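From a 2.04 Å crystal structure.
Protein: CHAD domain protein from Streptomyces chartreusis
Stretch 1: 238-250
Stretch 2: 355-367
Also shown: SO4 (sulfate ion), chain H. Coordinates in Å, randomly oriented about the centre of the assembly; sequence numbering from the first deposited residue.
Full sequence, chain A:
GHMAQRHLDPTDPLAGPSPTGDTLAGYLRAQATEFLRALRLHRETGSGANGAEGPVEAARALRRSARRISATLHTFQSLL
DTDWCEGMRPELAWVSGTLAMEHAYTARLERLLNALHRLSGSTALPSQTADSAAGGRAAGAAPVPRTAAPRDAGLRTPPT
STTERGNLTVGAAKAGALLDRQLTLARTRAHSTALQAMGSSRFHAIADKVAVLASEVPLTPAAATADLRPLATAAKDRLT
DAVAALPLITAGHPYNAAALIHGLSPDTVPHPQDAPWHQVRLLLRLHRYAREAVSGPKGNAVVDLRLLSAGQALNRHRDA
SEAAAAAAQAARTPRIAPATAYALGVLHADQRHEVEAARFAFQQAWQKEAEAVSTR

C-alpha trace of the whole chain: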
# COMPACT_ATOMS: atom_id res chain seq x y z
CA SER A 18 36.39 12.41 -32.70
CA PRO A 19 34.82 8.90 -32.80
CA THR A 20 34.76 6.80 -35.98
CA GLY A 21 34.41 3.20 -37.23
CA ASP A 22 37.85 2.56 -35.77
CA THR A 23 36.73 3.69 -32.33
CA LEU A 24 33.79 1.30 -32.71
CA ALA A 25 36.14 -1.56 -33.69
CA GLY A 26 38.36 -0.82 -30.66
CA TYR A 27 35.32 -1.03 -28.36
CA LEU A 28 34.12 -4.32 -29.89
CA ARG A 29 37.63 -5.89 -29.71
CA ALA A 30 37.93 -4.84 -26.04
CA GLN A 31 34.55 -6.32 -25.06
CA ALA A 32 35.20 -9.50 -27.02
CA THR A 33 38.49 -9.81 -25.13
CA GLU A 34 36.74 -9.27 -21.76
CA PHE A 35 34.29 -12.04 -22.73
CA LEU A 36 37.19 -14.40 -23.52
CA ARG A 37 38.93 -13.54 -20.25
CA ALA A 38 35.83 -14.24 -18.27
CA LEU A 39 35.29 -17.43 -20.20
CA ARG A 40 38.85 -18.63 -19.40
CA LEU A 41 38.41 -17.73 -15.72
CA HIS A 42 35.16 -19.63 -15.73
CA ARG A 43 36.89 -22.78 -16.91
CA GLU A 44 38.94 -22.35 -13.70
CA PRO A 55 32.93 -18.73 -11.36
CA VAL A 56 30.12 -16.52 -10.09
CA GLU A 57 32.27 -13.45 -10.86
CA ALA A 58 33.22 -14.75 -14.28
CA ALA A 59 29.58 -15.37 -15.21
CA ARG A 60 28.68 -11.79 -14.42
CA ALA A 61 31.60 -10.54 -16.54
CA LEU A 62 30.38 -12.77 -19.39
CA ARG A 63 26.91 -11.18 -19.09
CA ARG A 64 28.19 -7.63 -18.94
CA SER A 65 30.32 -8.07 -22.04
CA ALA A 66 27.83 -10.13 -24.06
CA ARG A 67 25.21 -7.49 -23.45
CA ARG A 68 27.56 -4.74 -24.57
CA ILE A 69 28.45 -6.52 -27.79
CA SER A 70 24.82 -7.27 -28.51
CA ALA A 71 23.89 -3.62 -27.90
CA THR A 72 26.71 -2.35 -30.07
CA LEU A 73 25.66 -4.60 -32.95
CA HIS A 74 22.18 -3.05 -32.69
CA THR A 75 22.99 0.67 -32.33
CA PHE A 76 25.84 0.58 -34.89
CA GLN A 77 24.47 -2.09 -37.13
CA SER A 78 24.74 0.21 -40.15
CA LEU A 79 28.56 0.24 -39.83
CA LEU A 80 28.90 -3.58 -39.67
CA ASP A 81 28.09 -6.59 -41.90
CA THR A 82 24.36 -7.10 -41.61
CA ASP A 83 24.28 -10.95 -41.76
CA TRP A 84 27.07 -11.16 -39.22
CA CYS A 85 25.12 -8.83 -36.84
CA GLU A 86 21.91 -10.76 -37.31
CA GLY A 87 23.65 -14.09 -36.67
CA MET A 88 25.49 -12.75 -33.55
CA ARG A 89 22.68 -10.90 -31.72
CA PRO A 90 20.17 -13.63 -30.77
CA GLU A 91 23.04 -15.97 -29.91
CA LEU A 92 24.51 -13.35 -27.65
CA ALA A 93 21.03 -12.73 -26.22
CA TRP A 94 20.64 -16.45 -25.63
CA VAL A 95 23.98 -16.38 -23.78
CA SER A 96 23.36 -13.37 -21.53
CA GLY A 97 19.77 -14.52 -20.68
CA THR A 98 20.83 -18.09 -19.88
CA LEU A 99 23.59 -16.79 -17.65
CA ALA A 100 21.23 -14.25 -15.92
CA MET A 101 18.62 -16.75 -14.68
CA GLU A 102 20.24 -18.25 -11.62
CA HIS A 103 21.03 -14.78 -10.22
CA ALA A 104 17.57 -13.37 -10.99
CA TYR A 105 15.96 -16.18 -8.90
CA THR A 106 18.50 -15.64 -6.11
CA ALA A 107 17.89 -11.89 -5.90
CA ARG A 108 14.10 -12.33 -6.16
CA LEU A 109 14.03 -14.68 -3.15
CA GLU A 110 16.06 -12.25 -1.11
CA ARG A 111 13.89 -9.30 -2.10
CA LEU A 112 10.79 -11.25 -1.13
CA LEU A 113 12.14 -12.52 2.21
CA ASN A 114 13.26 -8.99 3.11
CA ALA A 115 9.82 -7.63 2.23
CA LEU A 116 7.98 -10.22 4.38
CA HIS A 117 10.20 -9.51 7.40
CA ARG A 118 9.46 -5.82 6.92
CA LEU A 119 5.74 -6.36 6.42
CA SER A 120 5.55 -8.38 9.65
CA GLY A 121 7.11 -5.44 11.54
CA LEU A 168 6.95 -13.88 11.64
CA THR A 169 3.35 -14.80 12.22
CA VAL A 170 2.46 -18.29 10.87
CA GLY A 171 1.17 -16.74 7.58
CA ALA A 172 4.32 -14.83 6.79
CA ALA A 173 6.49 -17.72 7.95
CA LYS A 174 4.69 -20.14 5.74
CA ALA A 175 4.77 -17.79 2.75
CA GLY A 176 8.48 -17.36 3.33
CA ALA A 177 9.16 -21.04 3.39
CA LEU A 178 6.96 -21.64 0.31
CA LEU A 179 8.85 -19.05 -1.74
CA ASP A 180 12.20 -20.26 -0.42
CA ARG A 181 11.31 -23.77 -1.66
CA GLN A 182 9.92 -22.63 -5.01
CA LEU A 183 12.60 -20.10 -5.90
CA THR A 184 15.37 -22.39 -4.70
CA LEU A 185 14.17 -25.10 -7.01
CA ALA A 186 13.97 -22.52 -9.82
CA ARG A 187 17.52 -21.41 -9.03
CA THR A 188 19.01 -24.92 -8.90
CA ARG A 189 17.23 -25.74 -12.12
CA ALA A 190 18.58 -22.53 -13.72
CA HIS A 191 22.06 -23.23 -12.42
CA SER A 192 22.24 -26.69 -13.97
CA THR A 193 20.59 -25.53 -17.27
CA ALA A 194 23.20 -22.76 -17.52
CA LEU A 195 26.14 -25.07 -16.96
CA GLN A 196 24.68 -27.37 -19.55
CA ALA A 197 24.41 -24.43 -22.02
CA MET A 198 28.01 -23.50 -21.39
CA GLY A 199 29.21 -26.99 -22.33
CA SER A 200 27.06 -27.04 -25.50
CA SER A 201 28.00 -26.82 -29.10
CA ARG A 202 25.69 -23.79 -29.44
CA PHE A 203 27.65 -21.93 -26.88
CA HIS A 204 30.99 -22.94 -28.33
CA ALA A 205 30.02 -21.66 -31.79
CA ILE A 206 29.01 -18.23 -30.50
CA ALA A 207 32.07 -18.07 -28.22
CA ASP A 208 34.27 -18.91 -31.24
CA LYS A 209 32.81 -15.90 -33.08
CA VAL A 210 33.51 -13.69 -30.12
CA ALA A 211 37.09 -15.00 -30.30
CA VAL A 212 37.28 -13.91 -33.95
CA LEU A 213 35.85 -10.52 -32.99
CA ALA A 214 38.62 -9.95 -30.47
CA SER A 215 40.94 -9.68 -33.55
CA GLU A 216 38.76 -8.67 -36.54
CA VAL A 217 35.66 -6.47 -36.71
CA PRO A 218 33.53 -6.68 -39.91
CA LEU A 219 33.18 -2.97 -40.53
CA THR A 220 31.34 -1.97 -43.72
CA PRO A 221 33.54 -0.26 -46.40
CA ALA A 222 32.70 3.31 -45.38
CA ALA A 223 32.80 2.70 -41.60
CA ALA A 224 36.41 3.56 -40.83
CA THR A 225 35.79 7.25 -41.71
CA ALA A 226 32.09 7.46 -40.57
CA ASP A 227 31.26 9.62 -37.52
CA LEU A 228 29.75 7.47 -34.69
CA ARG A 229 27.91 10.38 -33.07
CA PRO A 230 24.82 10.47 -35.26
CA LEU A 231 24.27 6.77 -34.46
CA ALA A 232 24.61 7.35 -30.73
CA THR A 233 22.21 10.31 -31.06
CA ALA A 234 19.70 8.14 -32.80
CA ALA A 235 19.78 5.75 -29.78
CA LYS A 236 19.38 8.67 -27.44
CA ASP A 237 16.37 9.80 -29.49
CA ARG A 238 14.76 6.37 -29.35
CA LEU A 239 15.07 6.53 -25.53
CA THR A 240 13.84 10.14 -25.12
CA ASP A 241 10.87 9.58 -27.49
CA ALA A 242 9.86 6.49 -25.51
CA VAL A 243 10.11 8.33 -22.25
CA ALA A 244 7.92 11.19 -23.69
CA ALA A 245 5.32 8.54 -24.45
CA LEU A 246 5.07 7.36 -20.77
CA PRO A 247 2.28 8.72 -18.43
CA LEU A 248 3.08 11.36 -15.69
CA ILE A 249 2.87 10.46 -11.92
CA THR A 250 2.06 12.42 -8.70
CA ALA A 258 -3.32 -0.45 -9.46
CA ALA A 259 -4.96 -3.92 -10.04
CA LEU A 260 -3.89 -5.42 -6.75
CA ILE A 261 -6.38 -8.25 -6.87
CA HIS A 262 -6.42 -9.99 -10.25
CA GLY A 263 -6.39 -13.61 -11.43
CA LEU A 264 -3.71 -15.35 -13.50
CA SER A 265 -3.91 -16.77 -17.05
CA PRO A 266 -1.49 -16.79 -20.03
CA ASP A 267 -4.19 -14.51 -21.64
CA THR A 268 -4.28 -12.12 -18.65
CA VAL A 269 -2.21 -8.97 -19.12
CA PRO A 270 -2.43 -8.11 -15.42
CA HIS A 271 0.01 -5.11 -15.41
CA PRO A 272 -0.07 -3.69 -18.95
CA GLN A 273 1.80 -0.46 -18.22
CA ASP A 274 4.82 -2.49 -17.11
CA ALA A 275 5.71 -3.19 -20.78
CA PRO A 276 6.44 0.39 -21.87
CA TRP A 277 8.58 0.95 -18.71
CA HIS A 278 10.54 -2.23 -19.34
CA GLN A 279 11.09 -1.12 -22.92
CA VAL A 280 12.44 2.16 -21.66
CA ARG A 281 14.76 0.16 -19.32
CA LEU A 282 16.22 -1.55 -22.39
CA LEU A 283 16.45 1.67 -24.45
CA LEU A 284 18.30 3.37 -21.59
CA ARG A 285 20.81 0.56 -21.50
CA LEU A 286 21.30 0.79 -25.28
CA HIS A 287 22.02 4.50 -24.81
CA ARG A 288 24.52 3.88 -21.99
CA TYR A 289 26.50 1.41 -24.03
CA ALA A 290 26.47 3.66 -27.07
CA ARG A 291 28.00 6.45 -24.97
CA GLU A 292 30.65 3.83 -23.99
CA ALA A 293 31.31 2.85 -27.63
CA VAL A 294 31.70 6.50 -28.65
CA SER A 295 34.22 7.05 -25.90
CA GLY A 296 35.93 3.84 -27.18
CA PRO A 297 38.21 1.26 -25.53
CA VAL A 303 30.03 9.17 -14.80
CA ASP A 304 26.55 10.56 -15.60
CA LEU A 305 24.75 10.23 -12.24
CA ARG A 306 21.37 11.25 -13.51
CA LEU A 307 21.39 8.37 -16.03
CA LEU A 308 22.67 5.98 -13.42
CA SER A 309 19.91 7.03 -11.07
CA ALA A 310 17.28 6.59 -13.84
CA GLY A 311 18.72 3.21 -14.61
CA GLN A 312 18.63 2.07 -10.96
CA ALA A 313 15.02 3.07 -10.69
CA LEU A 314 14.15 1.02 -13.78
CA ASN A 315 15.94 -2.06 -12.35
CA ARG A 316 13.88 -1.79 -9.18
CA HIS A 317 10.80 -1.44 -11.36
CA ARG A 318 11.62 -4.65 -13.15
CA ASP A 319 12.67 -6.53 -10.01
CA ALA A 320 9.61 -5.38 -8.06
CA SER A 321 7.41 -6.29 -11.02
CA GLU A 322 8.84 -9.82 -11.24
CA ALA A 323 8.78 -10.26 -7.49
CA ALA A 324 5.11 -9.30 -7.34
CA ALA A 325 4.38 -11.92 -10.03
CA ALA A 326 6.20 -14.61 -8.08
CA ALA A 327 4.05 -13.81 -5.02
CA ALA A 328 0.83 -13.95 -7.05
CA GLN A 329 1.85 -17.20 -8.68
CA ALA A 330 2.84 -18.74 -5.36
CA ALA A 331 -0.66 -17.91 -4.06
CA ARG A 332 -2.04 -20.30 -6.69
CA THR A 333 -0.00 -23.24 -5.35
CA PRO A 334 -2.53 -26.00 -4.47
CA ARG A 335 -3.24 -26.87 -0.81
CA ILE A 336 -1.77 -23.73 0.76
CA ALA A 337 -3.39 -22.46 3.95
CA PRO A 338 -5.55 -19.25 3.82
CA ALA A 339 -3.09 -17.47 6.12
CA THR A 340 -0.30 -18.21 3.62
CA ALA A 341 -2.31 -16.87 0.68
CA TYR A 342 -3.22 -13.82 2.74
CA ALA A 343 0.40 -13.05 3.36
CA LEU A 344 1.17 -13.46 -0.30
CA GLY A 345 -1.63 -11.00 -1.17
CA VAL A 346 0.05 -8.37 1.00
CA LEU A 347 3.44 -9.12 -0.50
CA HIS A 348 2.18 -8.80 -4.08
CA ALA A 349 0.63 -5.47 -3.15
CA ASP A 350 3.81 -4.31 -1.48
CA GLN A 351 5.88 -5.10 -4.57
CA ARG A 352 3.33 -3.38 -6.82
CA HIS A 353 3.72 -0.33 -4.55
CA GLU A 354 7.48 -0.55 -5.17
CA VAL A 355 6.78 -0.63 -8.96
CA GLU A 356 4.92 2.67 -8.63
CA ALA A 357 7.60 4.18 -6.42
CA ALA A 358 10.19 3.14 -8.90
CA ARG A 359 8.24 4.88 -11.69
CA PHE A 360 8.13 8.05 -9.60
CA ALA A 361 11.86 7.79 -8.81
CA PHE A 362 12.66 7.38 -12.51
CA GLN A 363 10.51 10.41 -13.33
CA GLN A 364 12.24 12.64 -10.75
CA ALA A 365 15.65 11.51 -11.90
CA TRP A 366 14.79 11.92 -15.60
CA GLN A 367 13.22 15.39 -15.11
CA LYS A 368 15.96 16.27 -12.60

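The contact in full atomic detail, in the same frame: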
# COMPACT_ATOMS: atom_id res chain seq x y z
N ARG A 238 15.73 7.48 -29.60
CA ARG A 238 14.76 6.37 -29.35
C ARG A 238 14.35 6.30 -27.86
O ARG A 238 13.16 6.14 -27.52
CB ARG A 238 15.30 5.06 -29.87
CG ARG A 238 15.31 5.00 -31.36
CD ARG A 238 15.79 3.66 -31.83
NE ARG A 238 17.20 3.35 -31.60
CZ ARG A 238 18.19 3.58 -32.48
NH1 ARG A 238 17.97 4.25 -33.61
NH2 ARG A 238 19.44 3.17 -32.23
N LEU A 239 15.33 6.51 -26.97
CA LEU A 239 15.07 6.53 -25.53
C LEU A 239 14.14 7.73 -25.14
O LEU A 239 13.09 7.58 -24.52
CB LEU A 239 16.42 6.63 -24.79
CG LEU A 239 16.33 6.96 -23.29
CD1 LEU A 239 15.51 5.86 -22.59
CD2 LEU A 239 17.71 7.10 -22.64
N THR A 240 14.56 8.93 -25.50
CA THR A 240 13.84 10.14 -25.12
C THR A 240 12.41 10.16 -25.72
O THR A 240 11.48 10.61 -25.06
CB THR A 240 14.64 11.40 -25.52
OG1 THR A 240 14.84 11.41 -26.93
CG2 THR A 240 16.03 11.43 -24.87
N ASP A 241 12.22 9.65 -26.94
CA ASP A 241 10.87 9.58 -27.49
C ASP A 241 10.01 8.59 -26.71
O ASP A 241 8.82 8.84 -26.50
CB ASP A 241 10.89 9.15 -28.94
CG ASP A 241 11.59 10.15 -29.84
OD1 ASP A 241 11.82 11.32 -29.45
OD2 ASP A 241 11.98 9.72 -30.92
N ALA A 242 10.60 7.46 -26.30
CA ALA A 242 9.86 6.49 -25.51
C ALA A 242 9.49 7.01 -24.14
O ALA A 242 8.37 6.80 -23.66
CB ALA A 242 10.62 5.16 -25.39
N VAL A 243 10.42 7.72 -23.51
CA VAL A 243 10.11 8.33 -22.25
C VAL A 243 8.94 9.33 -22.38
O VAL A 243 7.98 9.28 -21.58
CB VAL A 243 11.34 9.00 -21.64
CG1 VAL A 243 10.92 9.87 -20.46
CG2 VAL A 243 12.37 7.91 -21.23
N ALA A 244 9.02 10.23 -23.38
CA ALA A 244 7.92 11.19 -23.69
C ALA A 244 6.56 10.52 -23.80
O ALA A 244 5.57 11.08 -23.41
CB ALA A 244 8.22 11.97 -24.99
N ALA A 245 6.54 9.31 -24.32
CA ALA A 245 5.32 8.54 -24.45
C ALA A 245 4.84 7.85 -23.16
O ALA A 245 3.75 7.31 -23.16
CB ALA A 245 5.48 7.51 -25.55
N LEU A 246 5.60 7.88 -22.06
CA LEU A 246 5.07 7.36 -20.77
C LEU A 246 4.15 8.38 -20.05
O LEU A 246 4.41 9.60 -20.05
CB LEU A 246 6.19 7.06 -19.77
CG LEU A 246 7.35 6.20 -20.19
CD1 LEU A 246 8.44 6.22 -19.11
CD2 LEU A 246 6.83 4.81 -20.46
N PRO A 247 3.15 7.87 -19.31
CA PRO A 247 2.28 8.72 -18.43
C PRO A 247 2.99 9.42 -17.24
O PRO A 247 3.89 8.85 -16.65
CB PRO A 247 1.25 7.73 -17.89
CG PRO A 247 1.40 6.46 -18.71
CD PRO A 247 2.78 6.44 -19.28
N LEU A 248 2.57 10.64 -16.89
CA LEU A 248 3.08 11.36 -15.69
C LEU A 248 2.65 10.64 -14.38
O LEU A 248 1.75 9.80 -14.41
CB LEU A 248 2.58 12.82 -15.71
CG LEU A 248 2.94 13.86 -14.62
CD1 LEU A 248 4.08 14.78 -15.06
CD2 LEU A 248 1.73 14.70 -14.24
N ILE A 249 3.30 10.93 -13.25
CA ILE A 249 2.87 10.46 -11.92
C ILE A 249 2.93 11.60 -10.88
O ILE A 249 3.82 12.46 -10.95
CB ILE A 249 3.74 9.28 -11.38
CG1 ILE A 249 3.82 8.14 -12.39
CG2 ILE A 249 3.22 8.76 -10.05
CD1 ILE A 249 5.11 8.16 -13.16
N THR A 250 1.98 11.60 -9.93
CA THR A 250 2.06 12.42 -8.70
C THR A 250 1.09 11.88 -7.65
O THR A 250 0.80 10.69 -7.63
CB THR A 250 1.78 13.93 -8.92
OG1 THR A 250 1.22 14.14 -10.23
CG2 THR A 250 3.07 14.76 -8.76
N VAL A 355 6.74 -0.92 -7.50
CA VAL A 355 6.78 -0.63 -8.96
C VAL A 355 6.43 0.84 -9.18
O VAL A 355 7.18 1.58 -9.82
CB VAL A 355 5.88 -1.59 -9.79
CG1 VAL A 355 5.73 -1.11 -11.25
CG2 VAL A 355 6.44 -3.00 -9.76
N GLU A 356 5.32 1.28 -8.60
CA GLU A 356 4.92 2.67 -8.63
C GLU A 356 5.96 3.63 -8.06
O GLU A 356 6.30 4.61 -8.68
CB GLU A 356 3.58 2.87 -7.91
CG GLU A 356 2.35 2.68 -8.82
CD GLU A 356 2.23 3.73 -9.94
OE1 GLU A 356 2.27 4.96 -9.68
OE2 GLU A 356 2.08 3.35 -11.12
N ALA A 357 6.52 3.33 -6.90
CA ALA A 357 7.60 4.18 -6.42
C ALA A 357 8.76 4.22 -7.40
O ALA A 357 9.37 5.27 -7.62
CB ALA A 357 8.08 3.74 -5.03
N ALA A 358 9.08 3.09 -8.01
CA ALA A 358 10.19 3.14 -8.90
C ALA A 358 9.87 4.05 -10.12
O ALA A 358 10.77 4.72 -10.65
CB ALA A 358 10.59 1.76 -9.34
N ARG A 359 8.60 4.08 -10.53
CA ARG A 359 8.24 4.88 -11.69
C ARG A 359 8.36 6.37 -11.32
O ARG A 359 8.77 7.19 -12.14
CB ARG A 359 6.81 4.61 -12.13
CG ARG A 359 6.55 3.27 -12.74
CD ARG A 359 5.09 3.13 -13.21
NE ARG A 359 4.90 1.76 -13.70
CZ ARG A 359 3.75 1.09 -13.71
NH1 ARG A 359 2.63 1.63 -13.28
NH2 ARG A 359 3.73 -0.15 -14.17
N PHE A 360 7.94 6.70 -10.11
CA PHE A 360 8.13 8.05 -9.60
C PHE A 360 9.63 8.43 -9.48
O PHE A 360 10.05 9.51 -9.90
CB PHE A 360 7.39 8.20 -8.27
CG PHE A 360 7.43 9.60 -7.69
CD1 PHE A 360 6.67 10.62 -8.26
CD2 PHE A 360 8.20 9.89 -6.56
CE1 PHE A 360 6.69 11.91 -7.73
CE2 PHE A 360 8.24 11.18 -6.04
CZ PHE A 360 7.47 12.19 -6.63
N ALA A 361 10.44 7.54 -8.91
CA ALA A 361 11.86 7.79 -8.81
C ALA A 361 12.49 8.02 -10.20
O ALA A 361 13.28 8.96 -10.39
CB ALA A 361 12.56 6.65 -8.06
N PHE A 362 12.11 7.21 -11.18
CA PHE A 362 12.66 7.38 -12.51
C PHE A 362 12.30 8.77 -13.01
O PHE A 362 13.15 9.52 -13.49
CB PHE A 362 12.09 6.37 -13.50
CG PHE A 362 12.40 6.70 -14.93
CD1 PHE A 362 13.61 6.31 -15.50
CD2 PHE A 362 11.49 7.43 -15.72
CE1 PHE A 362 13.91 6.64 -16.82
CE2 PHE A 362 11.77 7.72 -17.06
CZ PHE A 362 12.98 7.35 -17.61
N GLN A 363 11.02 9.10 -12.91
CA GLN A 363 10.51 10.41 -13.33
C GLN A 363 11.25 11.60 -12.71
O GLN A 363 11.61 12.53 -13.41
CB GLN A 363 9.03 10.52 -13.03
CG GLN A 363 8.36 11.64 -13.81
CD GLN A 363 6.94 11.88 -13.33
OE1 GLN A 363 5.98 11.46 -13.98
NE2 GLN A 363 6.79 12.53 -12.18
N GLN A 364 11.51 11.57 -11.42
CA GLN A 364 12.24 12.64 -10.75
C GLN A 364 13.67 12.72 -11.24
O GLN A 364 14.20 13.82 -11.43
CB GLN A 364 12.25 12.45 -9.23
CG GLN A 364 10.87 12.31 -8.62
CD GLN A 364 10.02 13.49 -8.93
OE1 GLN A 364 9.07 13.40 -9.72
NE2 GLN A 364 10.36 14.63 -8.34
N ALA A 365 14.30 11.57 -11.40
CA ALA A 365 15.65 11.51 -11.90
C ALA A 365 15.72 11.99 -13.36
O ALA A 365 16.67 12.70 -13.75
CB ALA A 365 16.19 10.11 -11.80
N TRP A 366 14.74 11.60 -14.17
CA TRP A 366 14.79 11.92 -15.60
C TRP A 366 14.51 13.40 -15.79
O TRP A 366 15.21 14.05 -16.57
CB TRP A 366 13.80 11.11 -16.40
CG TRP A 366 13.89 11.38 -17.82
CD1 TRP A 366 13.13 12.24 -18.53
CD2 TRP A 366 14.82 10.81 -18.73
NE1 TRP A 366 13.50 12.23 -19.83
CE2 TRP A 366 14.54 11.36 -19.99
CE3 TRP A 366 15.84 9.85 -18.61
CZ2 TRP A 366 15.23 11.01 -21.13
CZ3 TRP A 366 16.56 9.51 -19.74
CH2 TRP A 366 16.23 10.09 -21.00
N GLN A 367 13.52 13.94 -15.08
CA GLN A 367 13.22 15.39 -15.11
C GLN A 367 14.11 16.22 -14.18
O GLN A 367 13.94 17.43 -14.10
CB GLN A 367 11.77 15.66 -14.74
CG GLN A 367 10.80 15.31 -15.85
CD GLN A 367 9.35 15.53 -15.44
OE1 GLN A 367 9.00 15.47 -14.26
NE2 GLN A 367 8.49 15.79 -16.43
S SO4 H . 0.04 -1.43 -14.26
O1 SO4 H . -0.80 -1.45 -15.51
O2 SO4 H . 1.40 -1.87 -14.71
O3 SO4 H . 0.21 -0.08 -13.72
O4 SO4 H . -0.64 -2.27 -13.19

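The two stretches, whose touching residues are at least 107 positions apart in sequence, bury 564 Å² between them. Stretch 2 is helical from V355 to W366, whereas stretch 1 begins as a helix and continues as an extended segment through L246 to T250. The two helix axes cross at 124° and come no closer than 12.9 Å, so large side chains must bridge the gap; the extended segment runs nearer, with the CA atoms of I249 and F360 6.2 Å apart.

Along stretch 2, E356 is the first residue to make contact, its OE1 lying 3.9 Å from I249 CG2. Its other carboxylate oxygen, OE2, accepts a hydrogen bond from R359 NH1 (2.8 Å) within a salt bridge one helical turn on. R359 leaves the interface at its tip: NH1 and NH2 donate to O3 (3.0 Å) and O2 (2.9 Å) of a sulfate, probably acquired from the crystallisation liquor. The backbone of R359 remains close to stretch 1, with its O 3.9 Å from I249 CD1. F360 adds an apolar contact, its CD1 4.3 Å from I249 CG2.

F362 receives V243 at its ring edge, where CZ lies 3.7 Å from V243 CG2, while its CE2 sits 4.2 Å from L246 CD1. Q363 supplies the polar link. Its extended side chain places the amide beside the backbone of I249, accepting from I249 N through OE1 (2.8 Å) and donating from NE2 to I249 O (3.2 Å). One amide thus satisfies both polar groups of a residue in the extended segment, although high B-factors there call for caution.

W366 closes the contact against the helix of stretch 1. V243 CG1 lies over its five-membered ring, 3.8 Å from the centroid, in a CH-pi interaction. T240 CG2 approaches the indole edge, 3.8 Å from W366 CZ2, and L239 CD2 reaches W366 CH2 at 3.7 Å.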